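Local structure of hyaluronoglucosaminidase (Apis mellifera, 1FCQ) at residues A[13-16]-A[17-21]; A[38-41]-A[42-46]; A[160-163]-A[164-168]; A[230-234]-A[235-239]; A[307-310]-A[311-314]. The protein probably hydrolyses hyaluronan as a family 56 glycosidase built on a TIM barrel, and is a major allergen of honeybee venom. All coordinates share one frame; numbering follows the deposited sequence.

Interaction 1. Residues A[13-16]-A[17-21]; sequences VYWN and VPTFM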
loop_
_atom_site.group_PDB
_atom_site.type_symbol
_atom_site.label_atom_id
_atom_site.label_comp_id
_atom_site.label_asym_id
_atom_site.label_seq_id
_atom_site.Cartn_x
_atom_site.Cartn_y
_atom_site.Cartn_z
ATOM N N VAL A 13 3.308 16.362 0.706
ATOM C CA VAL A 13 3.855 15.388 -0.248
ATOM C C VAL A 13 5.075 14.744 0.408
ATOM O O VAL A 13 5.968 15.427 0.889
ATOM C CB VAL A 13 4.230 15.991 -1.605
ATOM C CG1 VAL A 13 4.716 14.923 -2.575
ATOM C CG2 VAL A 13 3.019 16.713 -2.192
ATOM N N TYR A 14 5.072 13.412 0.464
ATOM C CA TYR A 14 6.162 12.694 1.127
ATOM C C TYR A 14 7.121 11.958 0.211
ATOM O O TYR A 14 6.708 11.309 -0.748
ATOM C CB TYR A 14 5.553 11.626 2.065
ATOM C CG TYR A 14 4.810 12.225 3.234
ATOM C CD1 TYR A 14 3.463 12.532 3.150
ATOM C CD2 TYR A 14 5.500 12.486 4.422
ATOM C CE1 TYR A 14 2.815 13.090 4.251
ATOM C CE2 TYR A 14 4.852 13.035 5.509
ATOM C CZ TYR A 14 3.510 13.320 5.407
ATOM O OH TYR A 14 2.850 13.882 6.486
ATOM N N TRP A 15 8.419 12.049 0.559
ATOM C CA TRP A 15 9.413 11.327 -0.241
ATOM C C TRP A 15 9.563 9.904 0.294
ATOM O O TRP A 15 10.041 9.735 1.415
ATOM C CB TRP A 15 10.758 12.041 -0.128
ATOM C CG TRP A 15 11.824 11.614 -1.098
ATOM C CD1 TRP A 15 13.009 11.009 -0.804
ATOM C CD2 TRP A 15 11.818 11.795 -2.524
ATOM N NE1 TRP A 15 13.743 10.791 -1.944
ATOM C CE2 TRP A 15 13.026 11.277 -3.016
ATOM C CE3 TRP A 15 10.911 12.358 -3.417
ATOM C CZ2 TRP A 15 13.352 11.299 -4.372
ATOM C CZ3 TRP A 15 11.228 12.388 -4.768
ATOM C CH2 TRP A 15 12.438 11.858 -5.217
ATOM N N ASN A 16 9.188 8.910 -0.509
ATOM C CA ASN A 16 9.344 7.512 -0.080
ATOM C C ASN A 16 10.104 6.718 -1.149
ATOM O O ASN A 16 9.878 5.558 -1.456
ATOM C CB ASN A 16 7.998 6.879 0.259
ATOM C CG ASN A 16 8.069 5.553 0.987
ATOM O OD1 ASN A 16 7.224 4.664 0.761
ATOM N ND2 ASN A 16 9.040 5.360 1.895
ATOM N N VAL A 17 11.037 7.440 -1.783
ATOM C CA VAL A 17 11.909 6.840 -2.815
ATOM C C VAL A 17 13.197 6.504 -2.084
ATOM O O VAL A 17 13.685 7.355 -1.325
ATOM C CB VAL A 17 12.159 7.853 -3.940
ATOM C CG1 VAL A 17 13.132 7.276 -4.969
ATOM C CG2 VAL A 17 10.890 8.260 -4.668
ATOM N N PRO A 18 13.818 5.359 -2.302
ATOM C CA PRO A 18 14.986 4.938 -1.555
ATOM C C PRO A 18 16.296 5.508 -2.069
ATOM O O PRO A 18 17.248 4.766 -2.297
ATOM C CB PRO A 18 14.950 3.420 -1.650
ATOM C CG PRO A 18 14.314 3.170 -2.968
ATOM C CD PRO A 18 13.281 4.261 -3.145
ATOM N N THR A 19 16.341 6.828 -2.117
ATOM C CA THR A 19 17.532 7.538 -2.566
ATOM C C THR A 19 18.667 7.400 -1.582
ATOM O O THR A 19 19.815 7.693 -1.938
ATOM C CB THR A 19 17.211 9.007 -2.887
ATOM O OG1 THR A 19 16.385 9.571 -1.863
ATOM C CG2 THR A 19 16.461 9.078 -4.219
ATOM N N PHE A 20 18.482 6.826 -0.381
ATOM C CA PHE A 20 19.606 6.562 0.506
ATOM C C PHE A 20 20.656 5.704 -0.194
ATOM O O PHE A 20 21.849 5.838 0.091
ATOM C CB PHE A 20 19.133 5.884 1.803
ATOM C CG PHE A 20 18.734 4.448 1.614
ATOM C CD1 PHE A 20 19.654 3.428 1.797
ATOM C CD2 PHE A 20 17.440 4.111 1.252
ATOM C CE1 PHE A 20 19.296 2.108 1.605
ATOM C CE2 PHE A 20 17.074 2.791 1.072
ATOM C CZ PHE A 20 18.004 1.784 1.254
ATOM N N MET A 21 20.259 4.858 -1.138
ATOM C CA MET A 21 21.133 3.984 -1.901
ATOM C C MET A 21 22.081 4.780 -2.794
ATOM O O MET A 21 23.071 4.206 -3.271
ATOM C CB MET A 21 20.309 3.039 -2.796
ATOM C CG MET A 21 19.169 2.367 -2.029
ATOM S SD MET A 21 18.041 1.478 -3.129
ATOM C CE MET A 21 19.216 0.251 -3.729
#
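The buried indole N-H of Trp15 is satisfied by a hydroxyl four residues on, with NE1 donating to Thr19 OG1 at 2.9 Å. The link spans the carboxyl end of strand 12-16 of the TIM barrel and the loop that leaves it. The bond is almost straight, with an N-H...O angle of 173°, and OG1 sits within 1° of the ring plane, directly off the indole edge. Between these two residues Val17 folds back over one face of the same ring. Its CG2 lies 3.9 Å from the centroid of the six-membered ring of Trp15, close to the ring normal, a CH-pi contact, while Val17 CB comes within 3.7 Å of Trp15 CE2. The indole is thus held by its edge and by a face at once, which limits both its slide and its tilt. With CG anti to the backbone N (chi1 -168°), the indole lies beside the carbonyl carbon, on the side where the chain goes on. Pro18, at the centre of an inverse gamma turn, swings the chain round so that Thr19 faces back toward the ring. Helix 310-328 packs on the cluster, Leu320 on Trp15 and Phe316 on Val17 and Thr19. The threonine oxygen also hydrogen-bonds to OD2 of Asp44, and Thr19 CG2 rests 3.8 Å from Trp15 CZ2.

Interaction 2. Residues A[38-41]-A[42-46]; sequences ILQN and WMDKF
Gln40 and Asn41 make a local, largely polar contact with residues 44-45, in the loop that joins helix 31-34 to strand 51-55 of the barrel. The backbone turns sharply here: Asp44 N donates to Asn41 O at 2.9 Å, closing a beta turn of type II character over Trp42 and Met43, and Lys45 N bonds Trp42 O in the next, overlapping turn. Two side chains brace this bend. The extended Gln40 sends NE2 to Asp44 OD1 at 3.0 Å; the oxygen lies close to the amide plane, yet the donor approaches from above the carboxylate, the two planes standing 75° apart. On Asn41, CG lies trans to the carbonyl carbon (chi1 -73°), which lets ND2 reach Lys45 O, 3.1 Å away. Neither amide stops there. Gln40 also bonds Ser33 and Phe29 O, while Asn41 holds Glu50 N and Ile51 O, tying the bend to the start of strand 51-55. His23 NE2 and Thr19 OG1 both bond Asp44 OD2, so each carboxylate oxygen has a partner, an environment that would probably stabilise its negative charge in this buried place.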
loop_
_atom_site.group_PDB
_atom_site.type_symbol
_atom_site.label_atom_id
_atom_site.label_comp_id
_atom_site.label_asym_id
_atom_site.label_seq_id
_atom_site.Cartn_x
_atom_site.Cartn_y
_atom_site.Cartn_z
ATOM N N ILE A 38 8.980 18.984 -0.986
ATOM C CA ILE A 38 8.514 17.650 -0.577
ATOM C C ILE A 38 9.063 17.354 0.810
ATOM O O ILE A 38 10.200 17.720 1.140
ATOM C CB ILE A 38 9.020 16.608 -1.588
ATOM C CG1 ILE A 38 8.390 16.879 -2.960
ATOM C CG2 ILE A 38 8.715 15.191 -1.113
ATOM C CD1 ILE A 38 9.160 16.233 -4.112
ATOM N N LEU A 39 8.216 16.743 1.652
ATOM C CA LEU A 39 8.659 16.369 2.994
ATOM C C LEU A 39 9.644 15.214 2.878
ATOM O O LEU A 39 9.391 14.201 2.197
ATOM C CB LEU A 39 7.469 15.964 3.869
ATOM C CG LEU A 39 6.427 17.076 4.073
ATOM C CD1 LEU A 39 5.306 16.553 4.969
ATOM C CD2 LEU A 39 7.040 18.329 4.666
ATOM N N GLN A 40 10.792 15.370 3.519
ATOM C CA GLN A 40 11.909 14.457 3.415
ATOM C C GLN A 40 12.483 14.130 4.791
ATOM O O GLN A 40 12.733 15.014 5.620
ATOM C CB GLN A 40 12.998 15.116 2.549
ATOM C CG GLN A 40 14.207 14.273 2.205
ATOM C CD GLN A 40 15.078 14.961 1.163
ATOM O OE1 GLN A 40 15.118 16.198 1.071
ATOM N NE2 GLN A 40 15.758 14.146 0.369
ATOM N N ASN A 41 12.644 12.824 5.003
ATOM C CA ASN A 41 13.257 12.353 6.241
ATOM C C ASN A 41 14.636 12.983 6.435
ATOM O O ASN A 41 15.328 13.243 5.454
ATOM C CB ASN A 41 13.434 10.844 6.257
ATOM C CG ASN A 41 12.130 10.086 6.441
ATOM O OD1 ASN A 41 11.250 10.515 7.176
ATOM N ND2 ASN A 41 12.054 8.948 5.790
ATOM N N TRP A 42 14.956 13.247 7.696
ATOM C CA TRP A 42 16.264 13.840 8.017
ATOM C C TRP A 42 17.376 13.004 7.402
ATOM O O TRP A 42 17.394 11.768 7.392
ATOM C CB TRP A 42 16.373 13.935 9.536
ATOM C CG TRP A 42 17.666 14.515 10.043
ATOM C CD1 TRP A 42 18.028 15.822 10.028
ATOM C CD2 TRP A 42 18.760 13.793 10.609
ATOM N NE1 TRP A 42 19.301 15.966 10.552
ATOM C CE2 TRP A 42 19.757 14.734 10.932
ATOM C CE3 TRP A 42 18.987 12.438 10.890
ATOM C CZ2 TRP A 42 20.975 14.356 11.505
ATOM C CZ3 TRP A 42 20.193 12.066 11.453
ATOM C CH2 TRP A 42 21.161 13.033 11.771
ATOM N N MET A 43 18.347 13.696 6.800
ATOM C CA MET A 43 19.489 13.135 6.100
ATOM C C MET A 43 19.138 12.244 4.922
ATOM O O MET A 43 19.889 11.375 4.454
ATOM C CB MET A 43 20.408 12.381 7.079
ATOM C CG MET A 43 21.146 13.346 8.013
ATOM S SD MET A 43 22.293 14.403 7.115
ATOM C CE MET A 43 23.567 13.282 6.624
ATOM N N ASP A 44 17.915 12.409 4.394
ATOM C CA ASP A 44 17.393 11.589 3.311
ATOM C C ASP A 44 17.439 10.111 3.677
ATOM O O ASP A 44 17.550 9.225 2.820
ATOM C CB ASP A 44 18.088 11.844 1.974
ATOM C CG ASP A 44 17.401 11.194 0.786
ATOM O OD1 ASP A 44 16.148 11.225 0.703
ATOM O OD2 ASP A 44 18.114 10.610 -0.056
ATOM N N LYS A 45 17.193 9.807 4.956
ATOM C CA LYS A 45 17.141 8.412 5.395
ATOM C C LYS A 45 15.869 7.781 4.839
ATOM O O LYS A 45 14.870 8.484 4.640
ATOM C CB LYS A 45 17.231 8.315 6.920
ATOM C CG LYS A 45 18.673 8.485 7.413
ATOM C CD LYS A 45 18.744 8.220 8.913
ATOM C CE LYS A 45 20.167 8.278 9.439
ATOM N NZ LYS A 45 20.197 8.069 10.918
ATOM N N PHE A 46 15.890 6.470 4.617
ATOM C CA PHE A 46 14.685 5.835 4.061
ATOM C C PHE A 46 13.558 5.842 5.103
ATOM O O PHE A 46 12.401 6.066 4.756
ATOM C CB PHE A 46 14.955 4.409 3.579
ATOM C CG PHE A 46 13.845 3.806 2.755
ATOM C CD1 PHE A 46 13.275 4.509 1.699
ATOM C CD2 PHE A 46 13.383 2.535 3.046
ATOM C CE1 PHE A 46 12.255 3.953 0.945
ATOM C CE2 PHE A 46 12.365 1.978 2.292
ATOM C CZ PHE A 46 11.800 2.675 1.242
#

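Interaction 3. Residues A[160-163]-A[164-168]; sequences YGQL and FMEET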
loop_
_atom_site.group_PDB
_atom_site.type_symbol
_atom_site.label_atom_id
_atom_site.label_comp_id
_atom_site.label_asym_id
_atom_site.label_seq_id
_atom_site.Cartn_x
_atom_site.Cartn_y
_atom_site.Cartn_z
ATOM N N TYR A 160 -9.992 -14.884 10.312
ATOM C CA TYR A 160 -8.577 -14.850 10.664
ATOM C C TYR A 160 -7.801 -13.831 9.847
ATOM O O TYR A 160 -6.820 -13.284 10.341
ATOM C CB TYR A 160 -8.003 -16.286 10.631
ATOM C CG TYR A 160 -8.654 -17.061 11.774
ATOM C CD1 TYR A 160 -9.758 -17.872 11.543
ATOM C CD2 TYR A 160 -8.193 -16.901 13.072
ATOM C CE1 TYR A 160 -10.366 -18.538 12.592
ATOM C CE2 TYR A 160 -8.809 -17.556 14.127
ATOM C CZ TYR A 160 -9.886 -18.375 13.873
ATOM O OH TYR A 160 -10.501 -19.032 14.916
ATOM N N GLY A 161 -8.306 -13.505 8.666
ATOM C CA GLY A 161 -7.690 -12.447 7.831
ATOM C C GLY A 161 -7.773 -11.127 8.606
ATOM O O GLY A 161 -6.821 -10.345 8.692
ATOM N N GLN A 162 -8.991 -10.863 9.088
ATOM C CA GLN A 162 -9.238 -9.695 9.923
ATOM C C GLN A 162 -8.352 -9.743 11.163
ATOM O O GLN A 162 -7.739 -8.742 11.519
ATOM C CB GLN A 162 -10.731 -9.679 10.328
ATOM C CG GLN A 162 -10.939 -8.577 11.381
ATOM C CD GLN A 162 -12.374 -8.472 11.845
ATOM O OE1 GLN A 162 -12.615 -8.047 12.976
ATOM N NE2 GLN A 162 -13.316 -8.807 10.995
ATOM N N LEU A 163 -8.285 -10.854 11.888
ATOM C CA LEU A 163 -7.478 -10.949 13.102
ATOM C C LEU A 163 -6.034 -10.561 12.844
ATOM O O LEU A 163 -5.468 -9.729 13.551
ATOM C CB LEU A 163 -7.564 -12.381 13.650
ATOM C CG LEU A 163 -6.883 -12.629 14.998
ATOM C CD1 LEU A 163 -7.437 -11.725 16.097
ATOM C CD2 LEU A 163 -6.984 -14.099 15.380
ATOM N N PHE A 164 -5.447 -11.132 11.785
ATOM C CA PHE A 164 -4.056 -10.826 11.492
ATOM C C PHE A 164 -3.868 -9.349 11.141
ATOM O O PHE A 164 -2.937 -8.719 11.648
ATOM C CB PHE A 164 -3.537 -11.742 10.368
ATOM C CG PHE A 164 -2.958 -13.042 10.879
ATOM C CD1 PHE A 164 -3.757 -14.138 11.149
ATOM C CD2 PHE A 164 -1.600 -13.146 11.131
ATOM C CE1 PHE A 164 -3.220 -15.319 11.621
ATOM C CE2 PHE A 164 -1.050 -14.310 11.625
ATOM C CZ PHE A 164 -1.864 -15.406 11.873
ATOM N N MET A 165 -4.722 -8.825 10.251
ATOM C CA MET A 165 -4.529 -7.418 9.870
ATOM C C MET A 165 -4.832 -6.464 11.015
ATOM O O MET A 165 -4.101 -5.500 11.280
ATOM C CB MET A 165 -5.358 -7.066 8.636
ATOM C CG MET A 165 -4.786 -7.689 7.359
ATOM S SD MET A 165 -5.671 -7.130 5.890
ATOM C CE MET A 165 -5.158 -5.413 5.783
ATOM N N GLU A 166 -5.953 -6.669 11.703
ATOM C CA GLU A 166 -6.298 -5.744 12.786
ATOM C C GLU A 166 -5.322 -5.822 13.937
ATOM O O GLU A 166 -4.944 -4.782 14.471
ATOM C CB GLU A 166 -7.734 -6.006 13.217
ATOM C CG GLU A 166 -8.267 -4.935 14.151
ATOM C CD GLU A 166 -9.731 -5.115 14.485
ATOM O OE1 GLU A 166 -10.389 -6.050 13.977
ATOM O OE2 GLU A 166 -10.224 -4.272 15.279
ATOM N N GLU A 167 -4.875 -7.019 14.339
ATOM C CA GLU A 167 -3.954 -7.106 15.454
ATOM C C GLU A 167 -2.605 -6.493 15.165
ATOM O O GLU A 167 -2.005 -5.855 16.025
ATOM C CB GLU A 167 -3.761 -8.562 15.900
ATOM C CG GLU A 167 -4.914 -9.066 16.743
ATOM C CD GLU A 167 -5.112 -8.194 17.981
ATOM O OE1 GLU A 167 -4.174 -7.892 18.733
ATOM O OE2 GLU A 167 -6.271 -7.804 18.149
ATOM N N THR A 168 -2.149 -6.645 13.922
ATOM C CA THR A 168 -0.867 -6.064 13.524
ATOM C C THR A 168 -0.952 -4.535 13.569
ATOM O O THR A 168 -0.026 -3.871 14.034
ATOM C CB THR A 168 -0.468 -6.521 12.117
ATOM O OG1 THR A 168 -0.496 -7.961 12.107
ATOM C CG2 THR A 168 0.922 -6.041 11.761
#
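Backbone bonds dominate the two turns from Tyr160 to Glu167 in the middle of the long helix 146-175. Four amides bond carbonyls four residues earlier: Phe164 N to Tyr160 O, Met165 N to Gly161 O, Glu166 N to Gln162 O and Glu167 N to Leu163 O. The shortest is Glu166 N to Gln162 O at 2.7 Å. A carbonyl also meets an aromatic edge: Tyr160 O lies in the plane of the Phe164 ring, 3.3 Å from CD1, which places the ring flank against the helix backbone. Among aliphatic groups, Leu163 CD1 touches Glu167 CG at 3.7 Å. The Glu167 chain bends at its second torsion (chi2 -58°), and its carboxylate makes a salt bridge with Lys170, three residues on. Polar chains run in company on another flank, where Gln162 and Glu166 lie side by side and point the same way, their flat ends turned 34° against each other. Phe164 meets His87 of helix 84-98 and Met165 packs on Trp214, whereas the glutamates are partly exposed: an amphipathic alpha-helix of the kind that forms the outer layer of a TIM barrel.

Interaction 4. Residues A[230-234]-A[235-239]; sequences WNLTS and GERVG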
loop_
_atom_site.group_PDB
_atom_site.type_symbol
_atom_site.label_atom_id
_atom_site.label_comp_id
_atom_site.label_asym_id
_atom_site.label_seq_id
_atom_site.Cartn_x
_atom_site.Cartn_y
_atom_site.Cartn_z
ATOM N N TRP A 230 0.447 2.117 -18.573
ATOM C CA TRP A 230 0.780 2.656 -19.884
ATOM C C TRP A 230 -0.287 2.300 -20.912
ATOM O O TRP A 230 -0.609 3.108 -21.791
ATOM C CB TRP A 230 2.151 2.124 -20.313
ATOM C CG TRP A 230 2.770 2.889 -21.440
ATOM C CD1 TRP A 230 3.499 4.042 -21.356
ATOM C CD2 TRP A 230 2.708 2.551 -22.831
ATOM N NE1 TRP A 230 3.894 4.440 -22.608
ATOM C CE2 TRP A 230 3.420 3.544 -23.532
ATOM C CE3 TRP A 230 2.119 1.506 -23.546
ATOM C CZ2 TRP A 230 3.559 3.519 -24.917
ATOM C CZ3 TRP A 230 2.256 1.483 -24.920
ATOM C CH2 TRP A 230 2.972 2.485 -25.592
ATOM N N ASN A 231 -0.880 1.122 -20.798
ATOM C CA ASN A 231 -1.925 0.656 -21.703
ATOM C C ASN A 231 -3.299 1.183 -21.309
ATOM O O ASN A 231 -4.215 0.452 -20.936
ATOM C CB ASN A 231 -1.953 -0.869 -21.754
ATOM C CG ASN A 231 -2.707 -1.445 -22.935
ATOM O OD1 ASN A 231 -2.657 -2.651 -23.170
ATOM N ND2 ASN A 231 -3.409 -0.625 -23.703
ATOM N N LEU A 232 -3.462 2.491 -21.344
ATOM C CA LEU A 232 -4.672 3.204 -20.997
ATOM C C LEU A 232 -4.610 4.552 -21.722
ATOM O O LEU A 232 -3.498 5.012 -22.023
ATOM C CB LEU A 232 -4.779 3.475 -19.499
ATOM C CG LEU A 232 -5.086 2.391 -18.481
ATOM C CD1 LEU A 232 -5.075 2.960 -17.062
ATOM C CD2 LEU A 232 -6.435 1.734 -18.742
ATOM N N THR A 233 -5.738 5.186 -21.991
ATOM C CA THR A 233 -5.723 6.518 -22.588
ATOM C C THR A 233 -5.279 7.517 -21.527
ATOM O O THR A 233 -5.341 7.219 -20.325
ATOM C CB THR A 233 -7.112 6.956 -23.096
ATOM O OG1 THR A 233 -7.993 7.144 -21.975
ATOM C CG2 THR A 233 -7.690 5.930 -24.064
ATOM N N SER A 234 -4.947 8.742 -21.917
ATOM C CA SER A 234 -4.605 9.794 -20.978
ATOM C C SER A 234 -5.762 10.044 -20.008
ATOM O O SER A 234 -5.558 10.166 -18.795
ATOM C CB SER A 234 -4.278 11.102 -21.703
ATOM O OG SER A 234 -3.140 10.951 -22.531
ATOM N N GLY A 235 -6.991 10.114 -20.526
ATOM C CA GLY A 235 -8.168 10.303 -19.695
ATOM C C GLY A 235 -8.408 9.131 -18.749
ATOM O O GLY A 235 -8.801 9.356 -17.591
ATOM N N GLU A 236 -8.155 7.907 -19.206
ATOM C CA GLU A 236 -8.314 6.732 -18.373
ATOM C C GLU A 236 -7.292 6.720 -17.235
ATOM O O GLU A 236 -7.605 6.251 -16.134
ATOM C CB GLU A 236 -8.221 5.415 -19.140
ATOM C CG GLU A 236 -9.453 5.154 -19.991
ATOM C CD GLU A 236 -9.294 4.038 -20.997
ATOM O OE1 GLU A 236 -10.351 3.503 -21.409
ATOM O OE2 GLU A 236 -8.160 3.682 -21.380
ATOM N N ARG A 237 -6.093 7.267 -17.498
ATOM C CA ARG A 237 -5.114 7.307 -16.399
ATOM C C ARG A 237 -5.578 8.229 -15.286
ATOM O O ARG A 237 -5.405 7.970 -14.086
ATOM C CB ARG A 237 -3.735 7.698 -16.934
ATOM C CG ARG A 237 -3.087 6.587 -17.753
ATOM C CD ARG A 237 -1.712 7.080 -18.211
ATOM N NE ARG A 237 -1.147 6.195 -19.223
ATOM C CZ ARG A 237 -0.904 6.581 -20.469
ATOM N NH1 ARG A 237 -1.159 7.836 -20.833
ATOM N NH2 ARG A 237 -0.394 5.762 -21.377
ATOM N N VAL A 238 -6.194 9.352 -15.647
ATOM C CA VAL A 238 -6.742 10.287 -14.670
ATOM C C VAL A 238 -7.905 9.621 -13.934
ATOM O O VAL A 238 -8.059 9.791 -12.725
ATOM C CB VAL A 238 -7.220 11.572 -15.358
ATOM C CG1 VAL A 238 -7.978 12.462 -14.390
ATOM C CG2 VAL A 238 -6.024 12.300 -15.960
ATOM N N GLY A 239 -8.732 8.897 -14.680
ATOM C CA GLY A 239 -9.863 8.173 -14.117
ATOM C C GLY A 239 -9.442 7.108 -13.112
ATOM O O GLY A 239 -10.117 6.904 -12.096
#
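Arg237, Ser234 and Glu236 carry most of this contact, in which the end of the loop and the first helical residue meet the rest of the first turns of helix 234-253. The Arg237 chain is extended from CG to NE and runs back beside the loop, with its CG 3.9 Å from Leu232 CB. Its NH2 then donates to Trp230 O at 2.7 Å, a bent bond (N-H...O angle 136°) whose acceptor stands 22° out of the guanidinium plane, while NE bonds Arg229 O. Leu232 O lies over one face of that group, 3.4 Å from CZ, too badly angled to bond. NH2 also sits above a face of the Trp230 indole, but the cation-pi distance is long and the attraction at most weak. Glu236 turns back on the loop in a capping box: its OE2 accepts from Thr233 N at 2.9 Å, while Thr233 OG1 accepts from Glu236 N at 2.9 Å. Thr233 is thus the N-cap, its hydroxyl taking up a first-turn amide; OG1 can meet it because it stands between its own backbone N and carbonyl carbon (chi1 68°). Ser234 contributes through its carbonyl, which Val238 N reaches weakly at 3.3 Å. Arg237 NH1 forms a salt bridge with Asp282 of helix 280-292, and Val238 packs on Ala285 and Lys289 of that helix, which thus lies alongside the beginning of helix 234-253.

Interaction 5. Residues A[307-310]-A[311-314]; sequences INTK and AKCL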
loop_
_atom_site.group_PDB
_atom_site.type_symbol
_atom_site.label_atom_id
_atom_site.label_comp_id
_atom_site.label_asym_id
_atom_site.label_seq_id
_atom_site.Cartn_x
_atom_site.Cartn_y
_atom_site.Cartn_z
ATOM N N ILE A 307 17.387 2.338 -8.616
ATOM C CA ILE A 307 18.392 3.316 -8.230
ATOM C C ILE A 307 19.468 2.692 -7.340
ATOM O O ILE A 307 19.797 3.185 -6.264
ATOM C CB ILE A 307 17.785 4.505 -7.461
ATOM C CG1 ILE A 307 16.711 4.007 -6.483
ATOM C CG2 ILE A 307 17.220 5.561 -8.394
ATOM C CD1 ILE A 307 16.219 5.139 -5.593
ATOM N N ASN A 308 19.980 1.548 -7.801
ATOM C CA ASN A 308 20.967 0.826 -7.004
ATOM C C ASN A 308 22.352 0.841 -7.632
ATOM O O ASN A 308 23.194 -0.003 -7.326
ATOM C CB ASN A 308 20.484 -0.602 -6.762
ATOM C CG ASN A 308 20.146 -1.361 -8.014
ATOM O OD1 ASN A 308 20.242 -0.869 -9.139
ATOM N ND2 ASN A 308 19.724 -2.614 -7.846
ATOM N N THR A 309 22.552 1.745 -8.580
ATOM C CA THR A 309 23.836 1.954 -9.221
ATOM C C THR A 309 23.992 3.473 -9.358
ATOM O O THR A 309 22.983 4.177 -9.418
ATOM C CB THR A 309 24.070 1.360 -10.616
ATOM O OG1 THR A 309 23.276 2.043 -11.595
ATOM C CG2 THR A 309 23.788 -0.126 -10.681
ATOM N N LYS A 310 25.243 3.916 -9.486
ATOM C CA LYS A 310 25.458 5.357 -9.641
ATOM C C LYS A 310 24.733 5.883 -10.864
ATOM O O LYS A 310 24.091 6.933 -10.834
ATOM C CB LYS A 310 26.947 5.691 -9.677
ATOM C CG LYS A 310 27.210 7.191 -9.697
ATOM C CD LYS A 310 28.657 7.516 -9.351
ATOM C CE LYS A 310 28.824 9.032 -9.306
ATOM N NZ LYS A 310 30.154 9.427 -8.775
ATOM N N ALA A 311 24.833 5.191 -12.008
ATOM C CA ALA A 311 24.164 5.635 -13.224
ATOM C C ALA A 311 22.650 5.668 -13.073
ATOM O O ALA A 311 22.013 6.588 -13.600
ATOM C CB ALA A 311 24.547 4.769 -14.414
ATOM N N LYS A 312 22.058 4.698 -12.371
ATOM C CA LYS A 312 20.614 4.753 -12.140
ATOM C C LYS A 312 20.262 5.942 -11.252
ATOM O O LYS A 312 19.252 6.598 -11.506
ATOM C CB LYS A 312 20.090 3.465 -11.496
ATOM C CG LYS A 312 20.147 2.287 -12.463
ATOM C CD LYS A 312 19.803 0.996 -11.739
ATOM C CE LYS A 312 19.868 -0.200 -12.675
ATOM N NZ LYS A 312 19.433 -1.441 -11.976
ATOM N N CYS A 313 21.080 6.207 -10.238
ATOM C CA CYS A 313 20.895 7.366 -9.377
ATOM C C CYS A 313 20.939 8.665 -10.173
ATOM O O CYS A 313 20.100 9.545 -10.001
ATOM C CB CYS A 313 21.964 7.402 -8.283
ATOM S SG CYS A 313 21.683 6.073 -7.061
ATOM N N LEU A 314 21.952 8.797 -11.050
ATOM C CA LEU A 314 22.014 10.015 -11.856
ATOM C C LEU A 314 20.866 10.161 -12.841
ATOM O O LEU A 314 20.391 11.286 -13.030
ATOM C CB LEU A 314 23.341 10.074 -12.608
ATOM C CG LEU A 314 24.596 10.191 -11.746
ATOM C CD1 LEU A 314 25.852 9.877 -12.538
ATOM C CD2 LEU A 314 24.656 11.591 -11.138
#
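With chi1 at 69°, Thr309 sets its OG1 between its own backbone N and carbonyl carbon, facing the first turn of helix 310-328, where it accepts from Lys312 N at 3.0 Å. Asn308 has a similar first torsion (chi1 55°), which brings its amide alongside the extended Lys312 chain. The two side chains point the same way, and Lys312 NZ reaches Asn308 OD1 at 3.0 Å, lying in the carbonyl plane on a lone pair of the oxygen. The ammonium group has a second acceptor in Asp305 O, so the lysine is tied back to the loop by two bonds. The aliphatic part of the same chain passes Thr309 OG1, with Lys312 CG 3.3 Å from it. On the inner side, Cys313 SG lies 3.5 Å from Ile307 O and 4.2 Å from Ile307 CB, and its sulfur is bound to Cys22 in a disulfide. Regular helical bonding begins with Cys313 N to Thr309 O at 2.9 Å and Leu314 N to Lys310 O at 2.8 Å. Thr309 is therefore a classical threonine N-cap, here opening the helix that follows strand 297-301 of the TIM barrel and is cross-linked at its first turn to the loop after strand 12-16.

In the fold
Interactions 1, 2 and 5 gather on one side of the chain's centre, and interaction 1 joins the other two: it touches the 38-46 loop by hydrogen bonds and packing, and the 307-314 helix start by packing, whereas interactions 2 and 5 do not meet. Interaction 1 is fully buried and mixes aromatic packing with one indole bond; interaction 2, partly buried, relies on amides and a carboxylate. Interactions 4 and 5 both start helices with a threonine cap, but interaction 4 lies at the surface and adds a glutamate, while interaction 5 contains one half of a disulfide. Interaction 3, on the opposite side of the centre from interactions 1, 4 and 5, is mid-helix and mainly backbone-bonded.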